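Local coordinates for cell division control protein 53 (Saccharomyces cerevisiae, PDB 3O2P) that forms the cullin scaffold of SCF E3 ubiquitin ligases, which mark target proteins for proteasomal degradation, here represented by its C-terminal neddylation domain, at residues 22-27 with 49-54. Numbering follows the deposited sequence.
Sequences IFLEAC and AQSHQR
In the winged-helix fold of the cullin neddylation domain, the long helix 8-35 packs here against the C-terminal end of helix 40-51 and the turn that follows it. No hydrogen bond crosses between 22-27 and 49-54; the contact rests on one aromatic ring and a small buried patch of L24 and C27 against S51.

F23 carries most of it. With CG anti to the backbone N (chi1 171°), its ring reaches across to the other segment, where R54 lies over it and along its CD1-CE1 rim. R54 CB sits over one face in a CH-pi contact, 4.2 Å from the F23 ring centroid. Bends at chi2 and chi3 then curl the arginine back along the ring, so that its guanidinium turns one face to F23 CE1, off-centre, with R54 NH2 3.4 Å from that carbon. The two planes stand 56° apart, an oblique crossing rather than a parallel stack. At the ring edge, the amide of the poorly ordered Q53 adds a looser touch through NE2. An alanine in place of F23 would probably cost the turn much of its hold on the long helix, since the surface under R54 and beside S51 would be gone.

Deeper in, van der Waals packing takes over. L24 puts CD2 against S51, and its side chain also touches M61 and A65 of helix 59-71, thereby joining three helices. C27 SG rests 3.9 Å from Q50 CB. Buried S51 OG is satisfied within its own helix by a hydrogen bond to the carbonyl O of C47, while lying 3.3 Å from both F23 CE2 and L24 CD2.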
ATOM      1  N   ILE B  22       2.885  23.995   8.466  1.00 17.86           N
ATOM      2  CA  ILE B  22       3.438  23.868   9.802  1.00 21.84           C
ATOM      3  C   ILE B  22       2.409  24.280  10.855  1.00 24.80           C
ATOM      4  O   ILE B  22       2.319  23.666  11.915  1.00 20.95           O
ATOM      5  CB  ILE B  22       4.720  24.697   9.964  1.00 29.15           C
ATOM      6  CG1 ILE B  22       5.907  23.938   9.359  1.00 28.46           C
ATOM      7  CG2 ILE B  22       4.971  25.006  11.441  1.00 25.92           C
ATOM      8  CD1 ILE B  22       7.155  24.799   9.182  1.00 28.46           C
ATOM      9  N   PHE B  23       1.631  25.317  10.568  1.00 14.71           N
ATOM     10  CA  PHE B  23       0.613  25.728  11.525  1.00 21.20           C
ATOM     11  C   PHE B  23      -0.492  24.677  11.641  1.00 24.81           C
ATOM     12  O   PHE B  23      -0.900  24.323  12.748  1.00 25.48           O
ATOM     13  CB  PHE B  23       0.021  27.098  11.173  1.00 20.63           C
ATOM     14  CG  PHE B  23      -1.166  27.464  12.012  1.00 20.36           C
ATOM     15  CD1 PHE B  23      -1.004  28.072  13.246  1.00 28.34           C
ATOM     16  CD2 PHE B  23      -2.444  27.166  11.577  1.00 23.80           C
ATOM     17  CE1 PHE B  23      -2.110  28.393  14.028  1.00 35.08           C
ATOM     18  CE2 PHE B  23      -3.551  27.478  12.349  1.00 32.09           C
ATOM     19  CZ  PHE B  23      -3.387  28.090  13.579  1.00 28.83           C
ATOM     20  N   LEU B  24      -0.963  24.169  10.503  1.00 16.70           N
ATOM     21  CA  LEU B  24      -2.072  23.223  10.504  1.00 21.02           C
ATOM     22  C   LEU B  24      -1.671  21.882  11.101  1.00 22.51           C
ATOM     23  O   LEU B  24      -2.491  21.204  11.714  1.00 18.72           O
ATOM     24  CB  LEU B  24      -2.626  23.009   9.096  1.00 18.08           C
ATOM     25  CG  LEU B  24      -3.328  24.189   8.440  1.00 22.59           C
ATOM     26  CD1 LEU B  24      -3.567  23.922   6.952  1.00 17.33           C
ATOM     27  CD2 LEU B  24      -4.625  24.494   9.173  1.00 19.17           C
ATOM     28  N   GLU B  25      -0.413  21.494  10.913  1.00 18.24           N
ATOM     29  CA  GLU B  25       0.067  20.259  11.514  1.00 17.72           C
ATOM     30  C   GLU B  25       0.023  20.312  13.034  1.00 17.12           C
ATOM     31  O   GLU B  25      -0.392  19.343  13.669  1.00 23.51           O
ATOM     32  CB  GLU B  25       1.472  19.894  11.020  1.00 10.35           C
ATOM     33  CG  GLU B  25       1.468  19.307   9.609  1.00 17.92           C
ATOM     34  CD  GLU B  25       2.855  18.873   9.154  1.00 22.39           C
ATOM     35  OE1 GLU B  25       3.619  18.336   9.990  1.00 26.33           O
ATOM     36  OE2 GLU B  25       3.176  19.077   7.964  1.00 31.63           O
ATOM     37  N   ALA B  26       0.452  21.429  13.618  1.00 17.16           N
ATOM     38  CA  ALA B  26       0.418  21.567  15.080  1.00 16.62           C
ATOM     39  C   ALA B  26      -1.022  21.659  15.574  1.00 22.54           C
ATOM     40  O   ALA B  26      -1.369  21.105  16.619  1.00 20.65           O
ATOM     41  CB  ALA B  26       1.190  22.772  15.522  1.00 16.79           C
ATOM     42  N   CYS B  27      -1.864  22.362  14.822  1.00 19.01           N
ATOM     43  CA  CYS B  27      -3.273  22.437  15.175  1.00 21.19           C
ATOM     44  C   CYS B  27      -3.882  21.029  15.240  1.00 25.36           C
ATOM     45  O   CYS B  27      -4.537  20.672  16.209  1.00 27.05           O
ATOM     46  CB  CYS B  27      -4.028  23.301  14.167  1.00 28.32           C
ATOM     47  SG  CYS B  27      -5.757  23.565  14.576  1.00 42.39           S
ATOM     48  N   ALA B  49     -12.009  25.477  11.982  1.00 33.81           N
ATOM     49  CA  ALA B  49     -12.566  26.381  12.991  1.00 33.51           C
ATOM     50  C   ALA B  49     -11.505  26.938  13.948  1.00 28.15           C
ATOM     51  O   ALA B  49     -11.568  28.101  14.331  1.00 36.39           O
ATOM     52  CB  ALA B  49     -13.686  25.695  13.781  1.00 24.75           C
ATOM     53  N   GLN B  50     -10.542  26.110  14.339  1.00 29.96           N
ATOM     54  CA  GLN B  50      -9.508  26.543  15.283  1.00 36.71           C
ATOM     55  C   GLN B  50      -8.403  27.322  14.585  1.00 34.18           C
ATOM     56  O   GLN B  50      -7.638  28.034  15.234  1.00 42.75           O
ATOM     57  CB  GLN B  50      -8.921  25.354  16.061  1.00 32.93           C
ATOM     58  CG  GLN B  50      -9.896  24.710  17.032  1.00 39.85           C
ATOM     59  CD  GLN B  50      -9.224  23.726  17.974  1.00 47.36           C
ATOM     60  OE1 GLN B  50      -8.073  23.916  18.360  1.00 48.54           O
ATOM     61  NE2 GLN B  50      -9.943  22.667  18.350  1.00 38.41           N
ATOM     62  N   SER B  51      -8.327  27.190  13.266  1.00 32.43           N
ATOM     63  CA  SER B  51      -7.295  27.868  12.497  1.00 37.91           C
ATOM     64  C   SER B  51      -7.799  29.215  12.025  1.00 44.04           C
ATOM     65  O   SER B  51      -7.018  30.067  11.606  1.00 33.81           O
ATOM     66  CB  SER B  51      -6.906  27.046  11.275  1.00 40.08           C
ATOM     67  OG  SER B  51      -6.335  25.815  11.661  1.00 51.58           O
ATOM     68  N   HIS B  52      -9.111  29.396  12.083  1.00 54.68           N
ATOM     69  CA  HIS B  52      -9.745  30.610  11.582  1.00 55.44           C
ATOM     70  C   HIS B  52      -9.159  31.881  12.200  1.00 60.65           C
ATOM     71  O   HIS B  52      -9.120  32.928  11.554  1.00 59.76           O
ATOM     72  CB  HIS B  52     -11.251  30.545  11.816  1.00 51.55           C
ATOM     73  CG  HIS B  52     -12.008  31.665  11.182  1.00 59.17           C
ATOM     74  ND1 HIS B  52     -12.625  32.655  11.916  1.00 60.57           N
ATOM     75  CD2 HIS B  52     -12.246  31.953   9.881  1.00 62.48           C
ATOM     76  CE1 HIS B  52     -13.216  33.504  11.093  1.00 62.19           C
ATOM     77  NE2 HIS B  52     -12.999  33.102   9.855  1.00 65.89           N
ATOM     78  N   GLN B  53      -8.713  31.790  13.450  1.00 60.64           N
ATOM     79  CA  GLN B  53      -8.082  32.925  14.111  1.00 63.92           C
ATOM     80  C   GLN B  53      -6.916  33.448  13.276  1.00 59.07           C
ATOM     81  O   GLN B  53      -6.717  34.658  13.154  1.00 62.28           O
ATOM     82  CB  GLN B  53      -7.558  32.508  15.486  1.00 75.85           C
ATOM     83  CG  GLN B  53      -6.052  32.279  15.501  1.00 83.73           C
ATOM     84  CD  GLN B  53      -5.581  31.461  16.679  1.00 89.95           C
ATOM     85  OE1 GLN B  53      -6.024  31.661  17.808  1.00 94.42           O
ATOM     86  NE2 GLN B  53      -4.665  30.537  16.423  1.00 90.94           N
ATOM     87  N   ARG B  54      -6.153  32.518  12.706  1.00 52.55           N
ATOM     88  CA  ARG B  54      -4.898  32.814  12.022  1.00 42.30           C
ATOM     89  C   ARG B  54      -5.109  33.068  10.532  1.00 40.29           C
ATOM     90  O   ARG B  54      -4.697  34.098   9.997  1.00 40.14           O
ATOM     91  CB  ARG B  54      -3.924  31.647  12.228  1.00 37.35           C
ATOM     92  CG  ARG B  54      -2.496  31.916  11.805  1.00 43.33           C
ATOM     93  CD  ARG B  54      -1.762  32.798  12.803  1.00 49.04           C
ATOM     94  NE  ARG B  54      -1.445  32.095  14.044  1.00 59.27           N
ATOM     95  CZ  ARG B  54      -0.345  31.370  14.234  1.00 52.15           C
ATOM     96  NH1 ARG B  54       0.544  31.240  13.256  1.00 46.68           N
ATOM     97  NH2 ARG B  54      -0.136  30.777  15.405  1.00 38.33           N
TER